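Local coordinates for protein oxidoreductase YdhF (Escherichia coli, PDB 1OG6) that probably works as an NADPH-dependent oxidoreductase of the aldo-keto reductase family, binding the cofactor in an alpha/beta barrel, at residues 3-8 with 254-259; 12-17 with 79-84; 109-114 with 143-148; 124-129 with 178-183. All blocks are in the same frame, centred on the assembly; numbering follows the deposited sequence.

Contact 1: residues 3-8 with 254-259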
# COMPACT_ATOMS: atom_id res chain seq x y z
N GLN C 3 12.51 12.90 29.05
CA GLN C 3 12.69 13.88 28.00
C GLN C 3 11.35 14.36 27.46
O GLN C 3 10.33 13.72 27.66
CB GLN C 3 13.54 13.28 26.88
CG GLN C 3 13.95 14.28 25.81
CD GLN C 3 14.67 15.48 26.38
OE1 GLN C 3 15.68 15.33 27.08
NE2 GLN C 3 14.17 16.67 26.09
N ARG C 4 11.38 15.50 26.78
CA ARG C 4 10.18 16.06 26.18
C ARG C 4 10.31 15.84 24.69
O ARG C 4 11.42 15.75 24.18
CB ARG C 4 10.12 17.55 26.48
CG ARG C 4 10.35 17.89 27.94
CD ARG C 4 9.10 18.48 28.57
NE ARG C 4 8.02 17.50 28.68
CZ ARG C 4 6.75 17.78 28.44
NH1 ARG C 4 6.41 19.00 28.06
NH2 ARG C 4 5.83 16.84 28.56
N ILE C 5 9.19 15.74 23.98
CA ILE C 5 9.26 15.51 22.54
C ILE C 5 8.07 16.06 21.76
O ILE C 5 6.93 15.63 21.96
CB ILE C 5 9.40 14.00 22.25
CG1 ILE C 5 9.49 13.76 20.75
CG2 ILE C 5 8.23 13.24 22.86
CD1 ILE C 5 9.82 12.33 20.37
N THR C 6 8.33 17.02 20.88
CA THR C 6 7.28 17.61 20.06
C THR C 6 6.83 16.51 19.10
O THR C 6 7.57 16.14 18.19
CB THR C 6 7.81 18.82 19.26
OG1 THR C 6 8.09 19.90 20.16
CG2 THR C 6 6.81 19.28 18.23
N ILE C 7 5.62 16.01 19.29
CA ILE C 7 5.11 14.92 18.46
C ILE C 7 4.95 15.14 16.96
O ILE C 7 5.14 14.21 16.18
CB ILE C 7 3.80 14.39 19.05
CG1 ILE C 7 2.76 15.49 19.09
CG2 ILE C 7 4.04 13.87 20.45
CD1 ILE C 7 1.41 15.03 19.60
N ALA C 8 4.61 16.34 16.52
CA ALA C 8 4.43 16.59 15.10
C ALA C 8 5.10 17.90 14.74
O ALA C 8 5.74 18.52 15.59
CB ALA C 8 2.96 16.64 14.76
N PRO C 254 13.14 4.00 14.55
CA PRO C 254 13.38 5.31 13.95
C PRO C 254 12.21 6.30 13.88
O PRO C 254 12.43 7.51 13.75
CB PRO C 254 13.96 4.97 12.58
CG PRO C 254 13.39 3.66 12.28
CD PRO C 254 13.47 2.93 13.59
N SER C 255 10.98 5.80 13.97
CA SER C 255 9.82 6.68 13.94
C SER C 255 9.65 7.35 15.31
O SER C 255 8.85 8.27 15.47
CB SER C 255 8.57 5.89 13.56
OG SER C 255 8.55 4.64 14.20
N GLN C 256 10.43 6.87 16.29
CA GLN C 256 10.45 7.38 17.66
C GLN C 256 9.13 7.39 18.42
O GLN C 256 8.58 8.45 18.68
CB GLN C 256 11.02 8.79 17.68
CG GLN C 256 12.47 8.88 17.29
CD GLN C 256 12.91 10.31 17.04
OE1 GLN C 256 12.61 11.20 17.85
NE2 GLN C 256 13.63 10.54 15.94
N PRO C 257 8.62 6.20 18.79
CA PRO C 257 7.35 6.11 19.52
C PRO C 257 7.38 6.57 20.99
O PRO C 257 8.43 6.56 21.63
CB PRO C 257 7.00 4.63 19.39
CG PRO C 257 8.31 3.97 19.22
CD PRO C 257 9.02 4.88 18.28
N LEU C 258 6.22 7.00 21.50
CA LEU C 258 6.07 7.43 22.89
C LEU C 258 5.33 6.30 23.58
O LEU C 258 4.10 6.25 23.53
CB LEU C 258 5.21 8.69 23.03
CG LEU C 258 5.21 9.83 22.00
CD1 LEU C 258 4.61 11.02 22.68
CD2 LEU C 258 6.60 10.16 21.50
N PRO C 259 6.05 5.39 24.25
CA PRO C 259 5.41 4.26 24.94
C PRO C 259 4.41 4.65 26.01
O PRO C 259 4.69 5.48 26.86
CB PRO C 259 6.60 3.47 25.48
CG PRO C 259 7.62 4.51 25.69
CD PRO C 259 7.50 5.37 24.47
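Leu-258 points toward segment 3-8 and gives one methyl to each of two isoleucines. Its CD2 meets the branch methyl CG2 of Ile-5 at 3.7 Å. The end methyl CD1 of Ile-5 lies a little farther off, at 4.0 Å from the same CD2 of Leu-258. The two side chains approach at a slant. The other methyl, CD1 of Leu-258, meets CG2 of Ile-7 at 3.7 Å, and these side chains cross at about a right angle.

A mixed contact lies beside this. Ile-5 is extended, with chi1 -179° and chi2 172°. This carries CD1 out to the Gln-256 side chain, where it lies 3.9 Å from OE1 of Gln-256. That is plain van der Waals contact.

Backbone pairing lies outside the contact. Ile-5 bonds to Phe-14 on the neighbouring strand, and Leu-258 bonds to Pro-206 and Ala-208. Segments 3-8 and 254-259 thus meet through side chains. One belongs to a short antiparallel hairpin and the other enters a barrel strand. A hairpin of this kind, closing the N-terminal end of the (beta/alpha)8 barrel, is characteristic of aldo-keto reductases.

Contact 2: residues 12-17 with 79-84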
# COMPACT_ATOMS: atom_id res chain seq x y z
N PRO C 12 2.24 19.52 19.62
CA PRO C 12 2.52 19.82 21.02
C PRO C 12 3.78 19.12 21.51
O PRO C 12 4.39 18.36 20.78
CB PRO C 12 1.28 19.30 21.72
CG PRO C 12 1.01 18.05 20.96
CD PRO C 12 1.21 18.46 19.52
N GLU C 13 4.16 19.38 22.76
CA GLU C 13 5.33 18.76 23.33
C GLU C 13 4.88 17.78 24.40
O GLU C 13 4.46 18.19 25.48
CB GLU C 13 6.26 19.81 23.94
CG GLU C 13 7.67 19.31 24.23
CD GLU C 13 8.50 20.27 25.06
OE1 GLU C 13 8.28 20.33 26.29
OE2 GLU C 13 9.38 20.96 24.50
N PHE C 14 4.95 16.49 24.10
CA PHE C 14 4.54 15.50 25.08
C PHE C 14 5.76 14.97 25.80
O PHE C 14 6.88 15.27 25.43
CB PHE C 14 3.82 14.33 24.40
CG PHE C 14 2.42 14.66 23.94
CD1 PHE C 14 1.65 15.61 24.61
CD2 PHE C 14 1.85 13.98 22.88
CE1 PHE C 14 0.35 15.86 24.22
CE2 PHE C 14 0.55 14.23 22.49
CZ PHE C 14 -0.20 15.17 23.16
N SER C 15 5.53 14.18 26.85
CA SER C 15 6.61 13.58 27.61
C SER C 15 6.81 12.24 26.92
O SER C 15 5.84 11.55 26.69
CB SER C 15 6.18 13.37 29.06
OG SER C 15 5.16 12.40 29.13
N ARG C 16 8.04 11.87 26.60
CA ARG C 16 8.28 10.61 25.89
C ARG C 16 7.53 9.38 26.37
O ARG C 16 7.26 8.48 25.58
CB ARG C 16 9.77 10.31 25.83
CG ARG C 16 10.09 9.23 24.83
CD ARG C 16 11.54 9.24 24.42
NE ARG C 16 11.78 8.27 23.36
CZ ARG C 16 11.13 8.25 22.20
NH1 ARG C 16 11.40 7.33 21.29
NH2 ARG C 16 10.20 9.17 21.96
N PHE C 17 7.20 9.30 27.66
CA PHE C 17 6.42 8.18 28.17
C PHE C 17 5.08 8.78 28.56
O PHE C 17 5.02 9.72 29.35
CB PHE C 17 7.05 7.52 29.41
CG PHE C 17 8.04 6.42 29.09
CD1 PHE C 17 9.37 6.70 28.81
CD2 PHE C 17 7.64 5.09 29.10
CE1 PHE C 17 10.30 5.68 28.55
CE2 PHE C 17 8.56 4.06 28.83
CZ PHE C 17 9.88 4.36 28.55
N GLU C 79 -0.70 17.01 29.90
CA GLU C 79 -1.31 17.11 28.59
C GLU C 79 -2.35 16.01 28.59
O GLU C 79 -2.05 14.87 28.93
CB GLU C 79 -0.29 16.86 27.48
CG GLU C 79 0.88 17.82 27.45
CD GLU C 79 2.03 17.38 28.33
OE1 GLU C 79 3.05 18.09 28.38
OE2 GLU C 79 1.91 16.31 28.96
N ILE C 80 -3.58 16.34 28.22
CA ILE C 80 -4.63 15.35 28.19
C ILE C 80 -4.90 14.93 26.75
O ILE C 80 -5.06 15.76 25.85
CB ILE C 80 -5.92 15.88 28.86
CG1 ILE C 80 -5.63 16.14 30.34
CG2 ILE C 80 -7.03 14.88 28.75
CD1 ILE C 80 -6.83 16.52 31.16
N VAL C 81 -4.90 13.62 26.53
CA VAL C 81 -5.14 13.04 25.22
C VAL C 81 -6.39 12.19 25.35
O VAL C 81 -6.55 11.44 26.31
CB VAL C 81 -3.97 12.12 24.79
CG1 VAL C 81 -4.30 11.44 23.49
CG2 VAL C 81 -2.70 12.92 24.65
N SER C 82 -7.29 12.30 24.39
CA SER C 82 -8.50 11.51 24.44
C SER C 82 -8.92 11.19 23.03
O SER C 82 -8.40 11.76 22.07
CB SER C 82 -9.60 12.26 25.18
OG SER C 82 -10.62 11.36 25.60
N LYS C 83 -9.89 10.29 22.90
CA LYS C 83 -10.36 9.88 21.59
C LYS C 83 -11.87 9.86 21.57
O LYS C 83 -12.52 10.15 22.57
CB LYS C 83 -9.83 8.48 21.28
CG LYS C 83 -8.45 8.24 21.85
CD LYS C 83 -8.05 6.79 21.80
CE LYS C 83 -6.81 6.56 22.63
NZ LYS C 83 -7.07 6.77 24.07
N CYS C 84 -12.42 9.51 20.42
CA CYS C 84 -13.86 9.42 20.23
C CYS C 84 -14.06 8.85 18.84
O CYS C 84 -13.21 9.04 17.97
CB CYS C 84 -14.51 10.81 20.30
SG CYS C 84 -14.39 11.77 18.77
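Phe-14 packs against Glu-79 and Val-81, where the hairpin floor of the (beta/alpha)8 barrel meets a barrel strand. The short segment 13-15 runs at 90° to strand 79-84, and their axes come within 8.8 Å.

Glu-79 has the most surface buried by the contact. Its aliphatic part lies along the Phe-14 side chain, which runs the opposite way. CB of Glu-79 is 3.5 Å from CE1 of Phe-14, and CG of Glu-79 sits at the ring edge, in its plane. The chain then bends at chi2 (88°) and takes the carboxylate away from the ring. The carboxylate plane stands 75° from that of the ring. Both oxygens have partners. OE1 forms a salt bridge with Arg-4, and OE2 accepts hydrogen bonds from Thr-47 and Thr-48. Arg-4 also bridges to Glu-13, so one arginine probably eases the repulsion between two nearby acids.

Phe-14 itself reaches inward. CZ of its ring meets CG2 of Val-81 at 3.7 Å, and the two side chains cross at a slant. On one face CG of Pro-12 lies 3.8 Å above the plane of the Phe-14 ring, offset toward its periphery.

Farther along, OG of Ser-15 donates to the backbone O of Phe-17 at 2.7 Å, from 45° out of the carbonyl plane.

Contact 3: residues 109-114 with 143-148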
# COMPACT_ATOMS: atom_id res chain seq x y z
N SER C 109 -19.07 14.18 21.82
CA SER C 109 -18.11 13.42 22.63
C SER C 109 -16.93 14.23 23.17
O SER C 109 -16.45 13.98 24.27
CB SER C 109 -17.56 12.25 21.81
OG SER C 109 -18.57 11.30 21.54
N ALA C 110 -16.46 15.18 22.37
CA ALA C 110 -15.35 16.04 22.75
C ALA C 110 -15.75 16.91 23.92
O ALA C 110 -15.07 16.94 24.94
CB ALA C 110 -14.92 16.91 21.58
N GLU C 111 -16.86 17.63 23.78
CA GLU C 111 -17.33 18.52 24.82
C GLU C 111 -17.74 17.79 26.09
O GLU C 111 -17.79 18.39 27.17
CB GLU C 111 -18.49 19.35 24.28
CG GLU C 111 -18.13 20.02 22.96
CD GLU C 111 -19.18 20.98 22.47
OE1 GLU C 111 -20.38 20.59 22.47
OE2 GLU C 111 -18.81 22.11 22.06
N GLN C 112 -18.01 16.50 25.97
CA GLN C 112 -18.38 15.69 27.12
C GLN C 112 -17.10 15.40 27.89
O GLN C 112 -17.07 15.42 29.12
CB GLN C 112 -19.03 14.38 26.68
CG GLN C 112 -19.66 13.59 27.81
CD GLN C 112 -20.84 14.31 28.43
OE1 GLN C 112 -20.74 14.91 29.49
NE2 GLN C 112 -21.98 14.26 27.75
N SER C 113 -16.03 15.12 27.14
CA SER C 113 -14.74 14.82 27.73
C SER C 113 -14.27 16.02 28.53
O SER C 113 -13.77 15.85 29.65
CB SER C 113 -13.73 14.49 26.63
OG SER C 113 -14.19 13.40 25.85
N LEU C 114 -14.42 17.22 27.98
CA LEU C 114 -14.02 18.42 28.71
C LEU C 114 -14.80 18.44 30.03
O LEU C 114 -14.25 18.75 31.08
CB LEU C 114 -14.35 19.70 27.94
CG LEU C 114 -13.58 20.21 26.72
CD1 LEU C 114 -12.13 19.89 26.87
CD2 LEU C 114 -14.12 19.58 25.46
N PHE C 143 -13.66 19.12 13.57
CA PHE C 143 -12.36 19.55 14.03
C PHE C 143 -12.14 21.06 13.94
O PHE C 143 -11.60 21.66 14.87
CB PHE C 143 -11.26 18.81 13.25
CG PHE C 143 -11.00 17.40 13.73
CD1 PHE C 143 -11.80 16.81 14.71
CD2 PHE C 143 -9.96 16.65 13.20
CE1 PHE C 143 -11.56 15.51 15.14
CE2 PHE C 143 -9.71 15.34 13.63
CZ PHE C 143 -10.52 14.78 14.60
N LYS C 144 -12.56 21.67 12.84
CA LYS C 144 -12.41 23.12 12.67
C LYS C 144 -13.18 23.81 13.78
O LYS C 144 -12.77 24.86 14.29
CB LYS C 144 -12.97 23.57 11.32
CG LYS C 144 -12.41 22.86 10.10
CD LYS C 144 -10.94 23.19 9.87
CE LYS C 144 -10.43 22.52 8.60
NZ LYS C 144 -11.19 22.91 7.38
N HIS C 145 -14.30 23.20 14.16
CA HIS C 145 -15.15 23.73 15.20
C HIS C 145 -14.47 23.67 16.56
O HIS C 145 -14.13 24.70 17.13
CB HIS C 145 -16.46 22.94 15.26
CG HIS C 145 -17.42 23.45 16.29
ND1 HIS C 145 -18.08 24.66 16.16
CD2 HIS C 145 -17.80 22.94 17.49
CE1 HIS C 145 -18.81 24.87 17.24
NE2 HIS C 145 -18.66 23.85 18.06
N LEU C 146 -14.26 22.46 17.07
CA LEU C 146 -13.62 22.26 18.36
C LEU C 146 -12.36 23.09 18.50
O LEU C 146 -11.95 23.43 19.61
CB LEU C 146 -13.29 20.78 18.57
CG LEU C 146 -14.45 19.83 18.82
CD1 LEU C 146 -13.96 18.41 18.80
CD2 LEU C 146 -15.08 20.14 20.16
N HIS C 147 -11.75 23.41 17.37
CA HIS C 147 -10.53 24.20 17.35
C HIS C 147 -10.79 25.68 17.59
O HIS C 147 -10.18 26.30 18.46
CB HIS C 147 -9.82 24.02 16.01
CG HIS C 147 -8.53 24.76 15.92
ND1 HIS C 147 -7.45 24.47 16.72
CD2 HIS C 147 -8.15 25.79 15.13
CE1 HIS C 147 -6.46 25.29 16.43
NE2 HIS C 147 -6.86 26.10 15.46
N GLN C 148 -11.70 26.26 16.81
CA GLN C 148 -12.04 27.67 16.96
C GLN C 148 -12.93 27.85 18.19
O GLN C 148 -13.70 28.82 18.28
CB GLN C 148 -12.78 28.19 15.72
CG GLN C 148 -12.03 28.01 14.41
CD GLN C 148 -12.70 28.75 13.26
OE1 GLN C 148 -12.41 28.50 12.09
NE2 GLN C 148 -13.60 29.67 13.60
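Leu-146 faces Ala-110 with both of its methyls, forming a fork over a single CB. CD1 of Leu-146 lies 3.3 Å from CB of Ala-110, and CD2 of Leu-146 lies 3.5 Å from that CB. CG of Leu-146 stands anti to its carbonyl carbon (chi1 -72°), and the extended chi2 (172°) leaves the two branches splayed across the alanine.

Glu-111 flanks this pair. Its CG passes CD2 of Leu-146 at a slant, 4.1 Å away. The rest of the acid extends toward the second helix. Its OE2 lies near the plane of the His-145 ring, at the edge, 4.4 Å from NE2 of His-145. This is too far for a bond. The real partner of OE2 is Lys-151, which forms a salt bridge with it.

The helix segments run roughly the same way, at 29° to each other. Their axes stay 11.6 Å apart, so the side chains must span the gap. On the inner side Ala-110 and Leu-146 both rest on Leu-125 of strand 122-127. That strand lies between helices 103-116 and 136-147 in the chain. Neighbouring helices that pack together on the outside of a shared strand are characteristic of the (beta/alpha)8, or TIM, barrel.

Contact 4: residues 124-129 with 178-183. With NAP (NADP nicotinamide-adenine-dinucleotide phosphate), chain F.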
# COMPACT_ATOMS: atom_id res chain seq x y z
N LEU C 124 -5.10 16.86 22.94
CA LEU C 124 -5.20 15.97 21.78
C LEU C 124 -6.50 15.19 21.73
O LEU C 124 -6.90 14.57 22.71
CB LEU C 124 -4.05 14.96 21.78
CG LEU C 124 -3.15 14.81 20.55
CD1 LEU C 124 -2.50 13.44 20.61
CD2 LEU C 124 -3.94 14.95 19.26
N LEU C 125 -7.16 15.24 20.57
CA LEU C 125 -8.38 14.49 20.35
C LEU C 125 -7.99 13.58 19.22
O LEU C 125 -7.51 14.02 18.19
CB LEU C 125 -9.53 15.37 19.90
CG LEU C 125 -10.94 14.90 20.31
CD1 LEU C 125 -11.92 15.41 19.28
CD2 LEU C 125 -11.04 13.40 20.40
N LEU C 126 -8.21 12.29 19.44
CA LEU C 126 -7.87 11.27 18.47
C LEU C 126 -9.11 10.53 17.97
O LEU C 126 -9.94 10.09 18.77
CB LEU C 126 -6.95 10.25 19.15
CG LEU C 126 -5.43 10.24 19.03
CD1 LEU C 126 -4.83 11.62 19.10
CD2 LEU C 126 -4.91 9.36 20.15
N ILE C 127 -9.26 10.40 16.65
CA ILE C 127 -10.38 9.61 16.14
C ILE C 127 -9.98 8.19 16.53
O ILE C 127 -9.13 7.57 15.89
CB ILE C 127 -10.51 9.70 14.60
CG1 ILE C 127 -10.80 11.14 14.17
CG2 ILE C 127 -11.62 8.78 14.12
CD1 ILE C 127 -12.11 11.66 14.66
N HIS C 128 -10.57 7.69 17.60
CA HIS C 128 -10.28 6.37 18.15
C HIS C 128 -9.93 5.24 17.17
O HIS C 128 -8.91 4.58 17.34
CB HIS C 128 -11.45 5.91 19.02
CG HIS C 128 -11.04 5.11 20.22
ND1 HIS C 128 -9.99 4.22 20.20
CD2 HIS C 128 -11.58 5.04 21.46
CE1 HIS C 128 -9.89 3.63 21.38
NE2 HIS C 128 -10.85 4.11 22.16
N ARG C 129 -10.76 5.02 16.16
CA ARG C 129 -10.52 3.92 15.23
C ARG C 129 -11.07 4.26 13.83
O ARG C 129 -12.05 5.00 13.71
CB ARG C 129 -11.20 2.67 15.84
CG ARG C 129 -11.02 1.37 15.10
CD ARG C 129 -9.71 0.66 15.42
NE ARG C 129 -9.64 0.17 16.80
CZ ARG C 129 -8.77 -0.74 17.22
NH1 ARG C 129 -7.90 -1.28 16.39
NH2 ARG C 129 -8.78 -1.13 18.49
N THR C 178 -0.49 12.90 15.63
CA THR C 178 -0.03 11.53 15.86
C THR C 178 -0.94 10.45 15.27
O THR C 178 -1.94 10.76 14.63
CB THR C 178 0.13 11.26 17.38
OG1 THR C 178 0.89 10.07 17.58
CG2 THR C 178 -1.22 11.09 18.05
N ASN C 179 -0.57 9.20 15.49
CA ASN C 179 -1.34 8.04 15.02
C ASN C 179 -1.06 6.92 16.01
O ASN C 179 -0.21 6.05 15.78
CB ASN C 179 -0.91 7.65 13.59
CG ASN C 179 -1.71 6.46 13.04
OD1 ASN C 179 -2.79 6.16 13.53
ND2 ASN C 179 -1.17 5.80 12.02
N GLN C 180 -1.77 6.95 17.14
CA GLN C 180 -1.58 5.96 18.18
C GLN C 180 -1.78 4.54 17.70
O GLN C 180 -2.91 4.11 17.50
CB GLN C 180 -2.53 6.22 19.35
CG GLN C 180 -2.36 5.19 20.45
CD GLN C 180 -3.03 5.59 21.74
OE1 GLN C 180 -2.92 6.73 22.18
NE2 GLN C 180 -3.71 4.64 22.36
N VAL C 181 -0.69 3.81 17.54
CA VAL C 181 -0.77 2.44 17.07
C VAL C 181 -0.13 1.47 18.07
O VAL C 181 0.56 1.90 18.99
CB VAL C 181 -0.08 2.31 15.71
CG1 VAL C 181 -0.89 3.02 14.66
CG2 VAL C 181 1.31 2.91 15.76
N GLU C 182 -0.36 0.17 17.89
CA GLU C 182 0.23 -0.83 18.78
C GLU C 182 1.58 -1.31 18.29
O GLU C 182 1.69 -1.77 17.16
CB GLU C 182 -0.67 -2.04 18.94
CG GLU C 182 0.11 -3.29 19.37
CD GLU C 182 -0.76 -4.40 19.92
OE1 GLU C 182 -1.85 -4.64 19.35
OE2 GLU C 182 -0.33 -5.05 20.91
N ILE C 183 2.61 -1.22 19.14
CA ILE C 183 3.95 -1.69 18.77
C ILE C 183 4.60 -2.41 19.94
O ILE C 183 4.76 -1.85 21.00
CB ILE C 183 4.92 -0.54 18.40
CG1 ILE C 183 4.22 0.49 17.51
CG2 ILE C 183 6.10 -1.10 17.64
CD1 ILE C 183 5.06 1.72 17.24
PA NAP F . 0.47 -2.59 28.34
O1A NAP F . 0.74 -3.75 27.59
O2A NAP F . 1.44 -1.46 28.61
O5B NAP F . -0.05 -3.01 29.80
C5B NAP F . 0.69 -4.03 30.50
C4B NAP F . -0.36 -4.69 31.45
O4B NAP F . 0.43 -5.74 32.12
C3B NAP F . -0.85 -3.80 32.62
O3B NAP F . -2.25 -4.05 32.73
C2B NAP F . -0.12 -4.25 33.87
O2B NAP F . -0.97 -4.38 35.01
C1B NAP F . 0.50 -5.63 33.52
N9A NAP F . 1.89 -5.68 33.96
C8A NAP F . 2.91 -4.75 33.90
N7A NAP F . 4.05 -5.16 34.41
C5A NAP F . 3.76 -6.45 34.84
C6A NAP F . 4.57 -7.40 35.48
N6A NAP F . 5.87 -7.26 35.82
N1A NAP F . 3.99 -8.64 35.80
N3A NAP F . 1.81 -7.98 34.87
C4A NAP F . 2.41 -6.77 34.56
O3 NAP F . -0.79 -1.87 27.70
PN NAP F . -2.33 -1.94 28.03
O1N NAP F . -3.29 -2.62 27.16
O2N NAP F . -2.72 -0.88 29.01
O5D NAP F . -2.48 -0.86 26.84
C5D NAP F . -1.58 0.31 26.66
C4D NAP F . -2.33 1.62 26.75
O4D NAP F . -2.76 2.12 25.46
C3D NAP F . -3.60 1.69 27.68
O3D NAP F . -3.28 2.20 28.98
O2D NAP F . -4.79 3.86 27.44
C1D NAP F . -4.14 2.60 25.51
N1N NAP F . -4.96 1.84 24.50
C2N NAP F . -5.27 2.39 23.23
C3N NAP F . -6.06 1.66 22.34
C7N NAP F . -6.39 2.26 20.97
O7N NAP F . -7.07 1.59 20.24
N7N NAP F . -5.94 3.43 20.62
C4N NAP F . -6.57 0.33 22.70
C5N NAP F . -6.24 -0.20 23.98
C6N NAP F . -5.44 0.54 24.90
P2B NAP F . -0.52 -4.00 36.52
O1X NAP F . -0.24 -2.61 37.09
O2X NAP F . -0.95 -5.13 37.43
O3X NAP F . -1.92 -3.41 36.48
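The His-128 ring turns its edge to the NADP nicotinamide group, with the carboxamide oxygen O7N in the ring plane. CE1 of His-128 is 3.7 Å from O7N of the cofactor, which is a contact and not a close polar bond. The Arg-129 guanidinium approaches the same oxygen obliquely, its NH2 also 3.7 Å from O7N of the cofactor. Arg-129 gets there by folding its chain at chi2 (83°) and chi3 (67°). The side chain of Gln-180 borders the nicotinamide too.

Deeper in, the two segments meet through apolar groups. CG2 of Thr-178 is shared by two leucines. It lies 3.7 Å from CD1 of Leu-124, the side chains crossing at about a right angle. It also lies 3.8 Å from CD1 of Leu-126, approached at a slant. The hydroxyl of Thr-178 stands anti to its backbone N (chi1 -166°) and bonds to the backbone O of Arg-205. The methyl is thus left to the leucines. The second branch of Leu-126 turns to Gln-180, with CD2 4.0 Å from CB of Gln-180.

Strand 152-158 lies between the two. Leu-125 and Ile-127 face helix 136-147 outside, and Leu-124 and Leu-126 face the barrel interior, where the contact forms. Above this packed layer sits the nicotinamide pocket, at the C-terminal ends of the strands, as in other aldo-keto reductases.

Contact 4 is fully buried, while contacts 1, 2 and 3 are partly buried. Contacts 1 and 2 share the hairpin of strands 4-6 and 13-20 and lie 11 Å apart between centres. Contact 1 is nearly all methyl groups. Contact 2 adds two acids, each in a salt bridge with Arg-4 of segment 3-8. Contacts 2 and 4 sit on neighbouring strands, 79-87 and 122-127, bonded through the backbone of Ser-82. Contact 4 differs in reaching the cofactor. Contact 3 lies farthest out, away from the annotated sites. It backs onto the outer side of strand 122-127, whose inner side serves contact 4.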